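Local structure of putative oxidoreductase (Magnetospirillum magnetotacticum, 3C1A) at residues 23-28 with 282-287; 136-141 with 234-239; 240-245 with 263-268. The protein is a putative oxidoreductase that probably binds NAD(P) through a Rossmann-fold domain, its substrate not being established. All coordinates share one frame; numbering follows the deposited sequence. Where two conformers were deposited one is given.

Contact 1: residues 23-28 with 282-287; sequences KNYIRT and RAVRLF
Thr28 and Val284 mark the closest approach of the two backbones, with 7.4 Å between their CA atoms; residues 25-28 open helix 25-31, while 282-287 form an inner part of helix 279-290. Three buried side chains carry the contact. Thr28 CG2 lies 3.9 Å from Val284 CB and as near to Val284 CG2, a methyl group resting across the branch point of the valine. Val284 CG2 also reaches the edge of the Tyr25 ring, close to the ring plane, 4.1 Å from Tyr25 CD1. Helix 25-31 follows strand 11-17 and a glycine-rich loop, the opening beta-alpha unit of a dinucleotide-binding Rossmann fold; onto this unit packs helix 279-290, from far later in the chain. The other branch of Thr28 is tied down: with OG1 beside the backbone N (chi1 -59°), the hydroxyl donates to Asn24 O at 2.8 Å from OG1, 37° out of the carbonyl plane, and Thr28 N reaches that oxygen from the opposite face. Replacing Thr28 with an alanine is likely to open a gap against Val284 CB and leave Asn24 O without its hydroxyl donor. Leu280, one turn before Val284, touches both Tyr25 and Thr28.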
loop_
_atom_site.group_PDB
_atom_site.type_symbol
_atom_site.label_atom_id
_atom_site.label_comp_id
_atom_site.label_asym_id
_atom_site.label_seq_id
_atom_site.Cartn_x
_atom_site.Cartn_y
_atom_site.Cartn_z
ATOM N N LYS A 23 12.304 -4.493 -0.772
ATOM C CA LYS A 23 12.745 -4.550 -2.179
ATOM C C LYS A 23 13.572 -3.374 -2.725
ATOM O O LYS A 23 14.650 -3.585 -3.298
ATOM C CB LYS A 23 11.510 -4.727 -3.066
ATOM C CG LYS A 23 11.796 -5.275 -4.442
ATOM C CD LYS A 23 10.594 -5.120 -5.354
ATOM C CE LYS A 23 10.366 -6.362 -6.185
ATOM N NZ LYS A 23 9.493 -6.100 -7.360
ATOM N N ASN A 24 13.035 -2.161 -2.583
ATOM C CA ASN A 24 13.610 -0.941 -3.169
ATOM C C ASN A 24 13.735 0.243 -2.192
ATOM O O ASN A 24 14.025 1.362 -2.600
ATOM C CB ASN A 24 12.735 -0.485 -4.336
ATOM C CG ASN A 24 12.679 -1.494 -5.455
ATOM O OD1 ASN A 24 11.610 -1.787 -5.984
ATOM N ND2 ASN A 24 13.836 -2.023 -5.834
ATOM N N TYR A 25 13.508 -0.004 -0.908
ATOM C CA TYR A 25 13.654 1.041 0.134
ATOM C C TYR A 25 15.059 1.627 0.196
ATOM O O TYR A 25 15.237 2.843 0.244
ATOM C CB TYR A 25 13.215 0.523 1.515
ATOM C CG TYR A 25 11.716 0.492 1.694
ATOM C CD1 TYR A 25 10.983 1.672 1.862
ATOM C CD2 TYR A 25 11.029 -0.702 1.701
ATOM C CE1 TYR A 25 9.584 1.636 2.017
ATOM C CE2 TYR A 25 9.650 -0.751 1.875
ATOM C CZ TYR A 25 8.935 0.406 2.022
ATOM O OH TYR A 25 7.562 0.325 2.183
ATOM N N ILE A 26 16.083 0.781 0.166
ATOM C CA ILE A 26 17.427 1.280 0.392
ATOM C C ILE A 26 17.807 2.262 -0.687
ATOM O O ILE A 26 18.424 3.275 -0.397
ATOM C CB ILE A 26 18.493 0.147 0.472
ATOM C CG1 ILE A 26 18.299 -0.705 1.730
ATOM C CG2 ILE A 26 19.877 0.728 0.507
ATOM C CD1 ILE A 26 19.266 -1.865 1.815
ATOM N N ARG A 27 17.461 1.974 -1.933
ATOM C CA ARG A 27 17.841 2.912 -3.040
ATOM C C ARG A 27 17.006 4.179 -3.010
ATOM O O ARG A 27 17.494 5.258 -3.344
ATOM C CB ARG A 27 17.725 2.279 -4.425
ATOM C CG ARG A 27 16.345 1.805 -4.801
ATOM C CD ARG A 27 16.352 1.170 -6.185
ATOM N NE ARG A 27 15.104 1.437 -6.885
ATOM N N THR A 28 15.748 4.047 -2.613
ATOM C CA THR A 28 14.861 5.205 -2.488
ATOM C C THR A 28 15.394 6.141 -1.412
ATOM O O THR A 28 15.515 7.354 -1.631
ATOM C CB THR A 28 13.421 4.782 -2.116
ATOM O OG1 THR A 28 12.884 3.886 -3.109
ATOM C CG2 THR A 28 12.543 5.998 -1.995
ATOM N N ARG A 282 7.841 9.253 -3.441
ATOM C CA ARG A 282 6.904 10.140 -2.767
ATOM C C ARG A 282 6.568 9.731 -1.367
ATOM O O ARG A 282 6.563 10.570 -0.483
ATOM C CB ARG A 282 5.613 10.237 -3.559
ATOM C CG ARG A 282 4.668 11.344 -3.099
ATOM C CD ARG A 282 3.736 11.704 -4.236
ATOM N NE ARG A 282 2.726 12.640 -3.786
ATOM C CZ ARG A 282 2.775 13.947 -3.993
ATOM N NH1 ARG A 282 3.786 14.510 -4.652
ATOM N NH2 ARG A 282 1.794 14.705 -3.530
ATOM N N ALA A 283 6.270 8.438 -1.167
ATOM C CA ALA A 283 5.973 7.883 0.165
ATOM C C ALA A 283 7.070 8.144 1.202
ATOM O O ALA A 283 6.796 8.654 2.297
ATOM C CB ALA A 283 5.712 6.383 0.049
ATOM N N VAL A 284 8.295 7.753 0.859
ATOM C CA VAL A 284 9.454 7.949 1.727
ATOM C C VAL A 284 9.848 9.453 1.858
ATOM O O VAL A 284 10.226 9.915 2.931
ATOM C CB VAL A 284 10.646 7.100 1.215
ATOM C CG1 VAL A 284 11.875 7.283 2.096
ATOM C CG2 VAL A 284 10.245 5.622 1.150
ATOM N N ARG A 285 9.777 10.221 0.781
ATOM C CA ARG A 285 10.042 11.670 0.887
ATOM C C ARG A 285 9.072 12.362 1.837
ATOM O O ARG A 285 9.491 13.049 2.763
ATOM C CB ARG A 285 9.995 12.333 -0.491
ATOM C CG ARG A 285 10.379 13.820 -0.475
ATOM C CD ARG A 285 10.264 14.477 -1.831
ATOM N NE ARG A 285 8.960 14.252 -2.431
ATOM C CZ ARG A 285 7.885 14.979 -2.184
ATOM N NH1 ARG A 285 7.956 16.016 -1.358
ATOM N NH2 ARG A 285 6.747 14.675 -2.781
ATOM N N LEU A 286 7.777 12.176 1.616
ATOM C CA LEU A 286 6.759 12.723 2.499
ATOM C C LEU A 286 6.884 12.241 3.936
ATOM O O LEU A 286 6.812 13.042 4.880
ATOM C CB LEU A 286 5.368 12.408 1.977
ATOM C CG LEU A 286 5.010 13.167 0.693
ATOM C CD1 LEU A 286 3.615 12.664 0.225
ATOM C CD2 LEU A 286 5.086 14.682 0.894
ATOM N N PHE A 287 7.061 10.940 4.117
ATOM C CA PHE A 287 7.174 10.355 5.456
ATOM C C PHE A 287 8.360 10.995 6.164
ATOM O O PHE A 287 8.193 11.527 7.233
ATOM C CB PHE A 287 7.332 8.829 5.406
ATOM C CG PHE A 287 7.680 8.214 6.711
ATOM C CD1 PHE A 287 6.710 8.048 7.707
ATOM C CD2 PHE A 287 8.976 7.774 6.967
ATOM C CE1 PHE A 287 7.045 7.499 8.954
ATOM C CE2 PHE A 287 9.306 7.170 8.233
ATOM C CZ PHE A 287 8.380 7.058 9.204
#

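Contact 2: residues 136-141 with 234-239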
loop_
_atom_site.group_PDB
_atom_site.type_symbol
_atom_site.label_atom_id
_atom_site.label_comp_id
_atom_site.label_asym_id
_atom_site.label_seq_id
_atom_site.Cartn_x
_atom_site.Cartn_y
_atom_site.Cartn_z
ATOM N N GLU A 136 -3.618 10.824 -6.969
ATOM C CA GLU A 136 -3.846 12.188 -6.531
ATOM C C GLU A 136 -4.513 13.037 -7.635
ATOM O O GLU A 136 -5.459 13.777 -7.360
ATOM C CB GLU A 136 -2.527 12.793 -6.047
ATOM C CG GLU A 136 -1.950 12.072 -4.801
ATOM C CD GLU A 136 -0.513 12.446 -4.480
ATOM O OE1 GLU A 136 -0.029 13.461 -5.012
ATOM O OE2 GLU A 136 0.142 11.712 -3.701
ATOM N N ALA A 137 -4.037 12.888 -8.873
ATOM C CA ALA A 137 -4.624 13.557 -10.059
ATOM C C ALA A 137 -6.051 13.068 -10.374
ATOM O O ALA A 137 -6.899 13.870 -10.754
ATOM C CB ALA A 137 -3.754 13.374 -11.262
ATOM N N LEU A 138 -6.318 11.765 -10.214
ATOM C CA LEU A 138 -7.659 11.220 -10.391
ATOM C C LEU A 138 -8.608 11.784 -9.344
ATOM O O LEU A 138 -9.715 12.236 -9.681
ATOM C CB LEU A 138 -7.664 9.672 -10.309
ATOM C CG LEU A 138 -8.991 8.903 -10.483
ATOM C CD1 LEU A 138 -8.740 7.407 -10.900
ATOM C CD2 LEU A 138 -9.865 8.966 -9.200
ATOM N N LYS A 139 -8.198 11.775 -8.074
ATOM C CA LYS A 139 -9.034 12.380 -7.046
ATOM C C LYS A 139 -9.287 13.866 -7.283
ATOM O O LYS A 139 -10.405 14.335 -7.069
ATOM C CB LYS A 139 -8.494 12.139 -5.644
ATOM C CG LYS A 139 -8.520 10.681 -5.268
ATOM C CD LYS A 139 -8.300 10.483 -3.779
ATOM C CE LYS A 139 -6.863 10.845 -3.387
ATOM N NZ LYS A 139 -6.586 10.588 -1.947
ATOM N N ALA A 140 -8.277 14.596 -7.774
ATOM C CA ALA A 140 -8.446 16.025 -8.073
ATOM C C ALA A 140 -9.478 16.310 -9.174
ATOM O O ALA A 140 -10.043 17.429 -9.227
ATOM C CB ALA A 140 -7.096 16.665 -8.448
ATOM N N ASP A 141 -9.691 15.333 -10.062
ATOM C CA ASP A 141 -10.609 15.449 -11.205
ATOM C C ASP A 141 -11.956 14.734 -11.041
ATOM O O ASP A 141 -12.674 14.540 -12.000
ATOM C CB ASP A 141 -9.928 14.959 -12.476
ATOM C CG ASP A 141 -9.340 16.104 -13.284
ATOM O OD1 ASP A 141 -8.418 16.771 -12.769
ATOM O OD2 ASP A 141 -9.816 16.353 -14.420
ATOM N N LEU A 234 -7.443 0.501 -12.887
ATOM C CA LEU A 234 -8.699 0.779 -12.196
ATOM C C LEU A 234 -9.529 1.772 -12.997
ATOM O O LEU A 234 -9.014 2.451 -13.885
ATOM C CB LEU A 234 -8.460 1.253 -10.762
ATOM C CG LEU A 234 -7.793 2.603 -10.503
ATOM C CD1 LEU A 234 -8.699 3.856 -10.798
ATOM C CD2 LEU A 234 -7.338 2.570 -9.045
ATOM N N ALA A 235 -10.829 1.820 -12.719
ATOM C CA ALA A 235 -11.710 2.733 -13.428
ATOM C C ALA A 235 -12.706 3.246 -12.420
ATOM O O ALA A 235 -13.166 2.467 -11.618
ATOM C CB ALA A 235 -12.421 2.007 -14.555
ATOM N N VAL A 236 -13.011 4.537 -12.434
ATOM C CA VAL A 236 -14.051 5.100 -11.553
ATOM C C VAL A 236 -15.176 5.616 -12.464
ATOM O O VAL A 236 -14.963 6.499 -13.275
ATOM C CB VAL A 236 -13.531 6.222 -10.586
ATOM C CG1 VAL A 236 -14.681 6.759 -9.715
ATOM C CG2 VAL A 236 -12.438 5.662 -9.667
ATOM N N PHE A 237 -16.348 5.017 -12.353
ATOM C CA PHE A 237 -17.449 5.321 -13.266
ATOM C C PHE A 237 -18.349 6.326 -12.585
ATOM O O PHE A 237 -18.857 6.098 -11.491
ATOM C CB PHE A 237 -18.260 4.061 -13.639
ATOM C CG PHE A 237 -17.442 2.971 -14.288
ATOM C CD1 PHE A 237 -17.295 2.906 -15.666
ATOM C CD2 PHE A 237 -16.851 1.984 -13.509
ATOM C CE1 PHE A 237 -16.552 1.920 -16.256
ATOM C CE2 PHE A 237 -16.100 0.971 -14.101
ATOM C CZ PHE A 237 -15.931 0.953 -15.469
ATOM N N GLY A 238 -18.581 7.443 -13.242
ATOM C CA GLY A 238 -19.541 8.412 -12.716
ATOM C C GLY A 238 -20.646 8.702 -13.688
ATOM O O GLY A 238 -20.672 8.186 -14.813
ATOM N N GLU A 239 -21.546 9.591 -13.286
ATOM C CA GLU A 239 -22.690 9.963 -14.130
ATOM C C GLU A 239 -22.289 10.658 -15.441
ATOM O O GLU A 239 -23.029 10.614 -16.430
ATOM C CB GLU A 239 -23.608 10.917 -13.391
ATOM C CG GLU A 239 -24.328 10.332 -12.240
ATOM C CD GLU A 239 -25.271 11.315 -11.610
ATOM O OE1 GLU A 239 -25.123 12.535 -11.869
ATOM O OE2 GLU A 239 -26.145 10.857 -10.835
#
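Leu138 lays one methyl against Leu234 and the other against Val236. Its CD1 meets Leu234 CD1 at 3.6 Å, a tight approach for two methyl groups, whereas its CD2 stands 4.2 Å from Val236 CG2, a looser touch. The helix residue is extended, CG being anti to the backbone N (chi1 -179°), and this reach spans a wide backbone gap: the nearest CA atoms, those of Leu138 and Val236, are 8.9 Å apart. Leu234 answers with a less common rotamer, its CG lodged between the backbone N and the carbonyl carbon (chi1 67°), and the two leucines meet at a slant. Strand alternation explains why two residues share the partner: Leu234 and Val236 point to the helix side, while Ala235 between them points away and packs on Val244. Leu138 also touches Leu243 and the selenomethionine Met245 on the neighbouring strand 242-246. Met179 and Leu183 of helix 168-184 extend the same apolar layer over Leu234 and Val236, and Lys139 pairs with Asp182 of that helix. A helix-on-sheet interface of this kind, with helices 133-140 and 168-184 against one face of a mixed sheet, is characteristic of the alpha+beta C-terminal domain of the GFO/IDH/MocA family.

Contact 3: residues 240-245 with 263-268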
loop_
_atom_site.group_PDB
_atom_site.type_symbol
_atom_site.label_atom_id
_atom_site.label_comp_id
_atom_site.label_asym_id
_atom_site.label_seq_id
_atom_site.Cartn_x
_atom_site.Cartn_y
_atom_site.Cartn_z
ATOM N N ALA A 240 -21.154 11.340 -15.429
ATOM C CA ALA A 240 -20.766 12.235 -16.521
ATOM C C ALA A 240 -19.469 11.872 -17.220
ATOM O O ALA A 240 -19.145 12.482 -18.218
ATOM C CB ALA A 240 -20.696 13.677 -15.999
ATOM N N GLY A 241 -18.765 10.859 -16.727
ATOM C CA GLY A 241 -17.464 10.446 -17.259
ATOM C C GLY A 241 -16.946 9.245 -16.486
ATOM O O GLY A 241 -17.587 8.777 -15.572
ATOM N N THR A 242 -15.828 8.706 -16.933
ATOM C CA THR A 242 -15.195 7.534 -16.318
ATOM C C THR A 242 -13.707 7.877 -16.241
ATOM O O THR A 242 -13.138 8.335 -17.231
ATOM C CB THR A 242 -15.403 6.279 -17.192
ATOM O OG1 THR A 242 -16.820 6.056 -17.408
ATOM C CG2 THR A 242 -14.768 5.042 -16.536
ATOM N N LEU A 243 -13.095 7.705 -15.069
ATOM C CA LEU A 243 -11.650 7.907 -14.925
ATOM C C LEU A 243 -10.994 6.556 -14.810
ATOM O O LEU A 243 -11.444 5.714 -14.024
ATOM C CB LEU A 243 -11.349 8.737 -13.684
ATOM C CG LEU A 243 -11.747 10.195 -13.842
ATOM C CD1 LEU A 243 -11.883 10.908 -12.531
ATOM C CD2 LEU A 243 -10.710 10.871 -14.766
ATOM N N VAL A 244 -9.982 6.328 -15.635
ATOM C CA VAL A 244 -9.229 5.069 -15.677
ATOM C C VAL A 244 -7.710 5.288 -15.440
ATOM O O VAL A 244 -7.097 6.168 -16.008
ATOM C CB VAL A 244 -9.432 4.307 -17.023
ATOM C CG1 VAL A 244 -8.584 3.015 -17.073
ATOM C CG2 VAL A 244 -10.895 3.980 -17.287
HETATM N N MSE A 245 -7.121 4.467 -14.576
HETATM C CA MSE A 245 -5.664 4.391 -14.490
HETATM C C MSE A 245 -5.238 3.020 -14.936
HETATM O O MSE A 245 -5.674 2.052 -14.348
HETATM C CB MSE A 245 -5.217 4.596 -13.059
HETATM C CG MSE A 245 -5.110 6.006 -12.675
HETATM SE SE MSE A 245 -4.965 6.223 -10.789
HETATM C CE MSE A 245 -3.618 4.956 -10.331
ATOM N N ASN A 263 -18.171 -1.710 -17.835
ATOM C CA ASN A 263 -17.146 -2.365 -18.590
ATOM C C ASN A 263 -15.973 -1.433 -18.748
ATOM O O ASN A 263 -16.135 -0.237 -18.751
ATOM C CB ASN A 263 -17.648 -2.712 -20.003
ATOM C CG ASN A 263 -18.536 -3.948 -20.046
ATOM O OD1 ASN A 263 -18.534 -4.790 -19.136
ATOM N ND2 ASN A 263 -19.294 -4.066 -21.132
ATOM N N TRP A 264 -14.795 -2.002 -18.931
ATOM C CA TRP A 264 -13.616 -1.217 -19.202
ATOM C C TRP A 264 -13.800 -0.387 -20.458
ATOM O O TRP A 264 -14.089 -0.933 -21.527
ATOM C CB TRP A 264 -12.410 -2.119 -19.402
ATOM C CG TRP A 264 -12.003 -2.856 -18.217
ATOM C CD1 TRP A 264 -12.129 -4.182 -18.019
ATOM C CD2 TRP A 264 -11.362 -2.331 -17.047
ATOM N NE1 TRP A 264 -11.621 -4.528 -16.794
ATOM C CE2 TRP A 264 -11.131 -3.409 -16.183
ATOM C CE3 TRP A 264 -10.957 -1.050 -16.651
ATOM C CZ2 TRP A 264 -10.524 -3.260 -14.952
ATOM C CZ3 TRP A 264 -10.353 -0.906 -15.429
ATOM C CH2 TRP A 264 -10.155 -2.010 -14.586
ATOM N N PRO A 265 -13.630 0.927 -20.350
ATOM C CA PRO A 265 -13.632 1.717 -21.563
ATOM C C PRO A 265 -12.691 1.206 -22.641
ATOM O O PRO A 265 -11.520 0.949 -22.380
ATOM C CB PRO A 265 -13.201 3.095 -21.068
ATOM C CG PRO A 265 -13.704 3.136 -19.677
ATOM C CD PRO A 265 -13.476 1.775 -19.155
ATOM N N VAL A 266 -13.224 1.072 -23.852
ATOM C CA VAL A 266 -12.418 0.831 -25.038
ATOM C C VAL A 266 -12.140 2.176 -25.691
ATOM O O VAL A 266 -12.987 3.070 -25.672
ATOM C CB VAL A 266 -13.148 -0.088 -26.051
ATOM C CG1 VAL A 266 -12.210 -0.463 -27.205
ATOM C CG2 VAL A 266 -13.676 -1.332 -25.358
ATOM N N GLY A 267 -10.953 2.327 -26.266
ATOM C CA GLY A 267 -10.562 3.605 -26.855
ATOM C C GLY A 267 -9.573 4.360 -25.997
ATOM O O GLY A 267 -9.397 4.046 -24.819
ATOM N N GLN A 268 -8.936 5.363 -26.597
ATOM C CA GLN A 268 -7.814 6.069 -25.977
ATOM C C GLN A 268 -8.240 6.941 -24.798
ATOM O O GLN A 268 -7.550 6.987 -23.764
ATOM C CB GLN A 268 -7.068 6.928 -27.019
#
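Pro265 sets its ring against two neighbouring same-face residues of strand 242-246, and the tight part of the contact lies there. Its CG is the focal atom: Thr242 CG2 comes to 3.8 Å from Pro265 CG, and Val244 CG2 approaches the same carbon equally closely. The two arrivals differ in direction. Thr242 directs its CG2 methyl toward the CG corner of Pro265, whereas Val244 runs past it in the opposite sense, which lets Val244 CG2 also lie 3.9 Å from Pro265 CD. For Thr242 the torsion matters: OG1 sits beside the backbone N (chi1 -57°) and hydrogen-bonds Pro257 O, which gives the buried hydroxyl a partner and leaves CG2 anti to that N and facing the proline. Gln259 and His256 also touch Pro265.

Packing slackens on both sides of the proline. The Trp264 ring only flanks Val244, with CZ3 at 4.6 Å from Val244 CG1; it leans on Ala235 and makes cation-pi contacts with Arg152 and Arg233. Beyond Pro265 the loop turns outward: Val266, Gly267 and Gln268 are solvent-exposed, and the Gln268 side chain is not modelled past CB, consistent with mobility there. Gly267 has phi 105°, where a side chain would be pressed against the carbonyl O of Val266. The backbones never come close, Thr242 CA and Pro265 CA being 8.0 Å apart, and side chains alone bridge the gap. Leu243 and Met245 point away, to the opposite face. The arrangement is that of a long loop between strands 254-256 and 270-271 folding back over the antiparallel part of the sheet, on the face opposite the one on which helix 133-140 packs, in the GFO/IDH/MocA-type C-terminal domain.

From the N terminus, the chain first passes 23-28 in the Rossmann domain; the partner segment, 282-287, arrives only after the other two contacts have closed. Both are therefore nested inside the large loop of contact 1. Contact 2 opens at 136-141 and closes at 234-239; contact 3 then opens at 240-245 and closes at 263-268, so these two stand in series and none cross. Contacts 2 and 3 have centres about 10 Å apart and use adjacent antiparallel strands, 229-238 and 242-246, one contact on each face of the sheet. Contact 1 lies farther off, joining the NAD-binding domain to a late helix, from which, in the conformer given, Arg282 forms a salt bridge with Glu136 of contact 2.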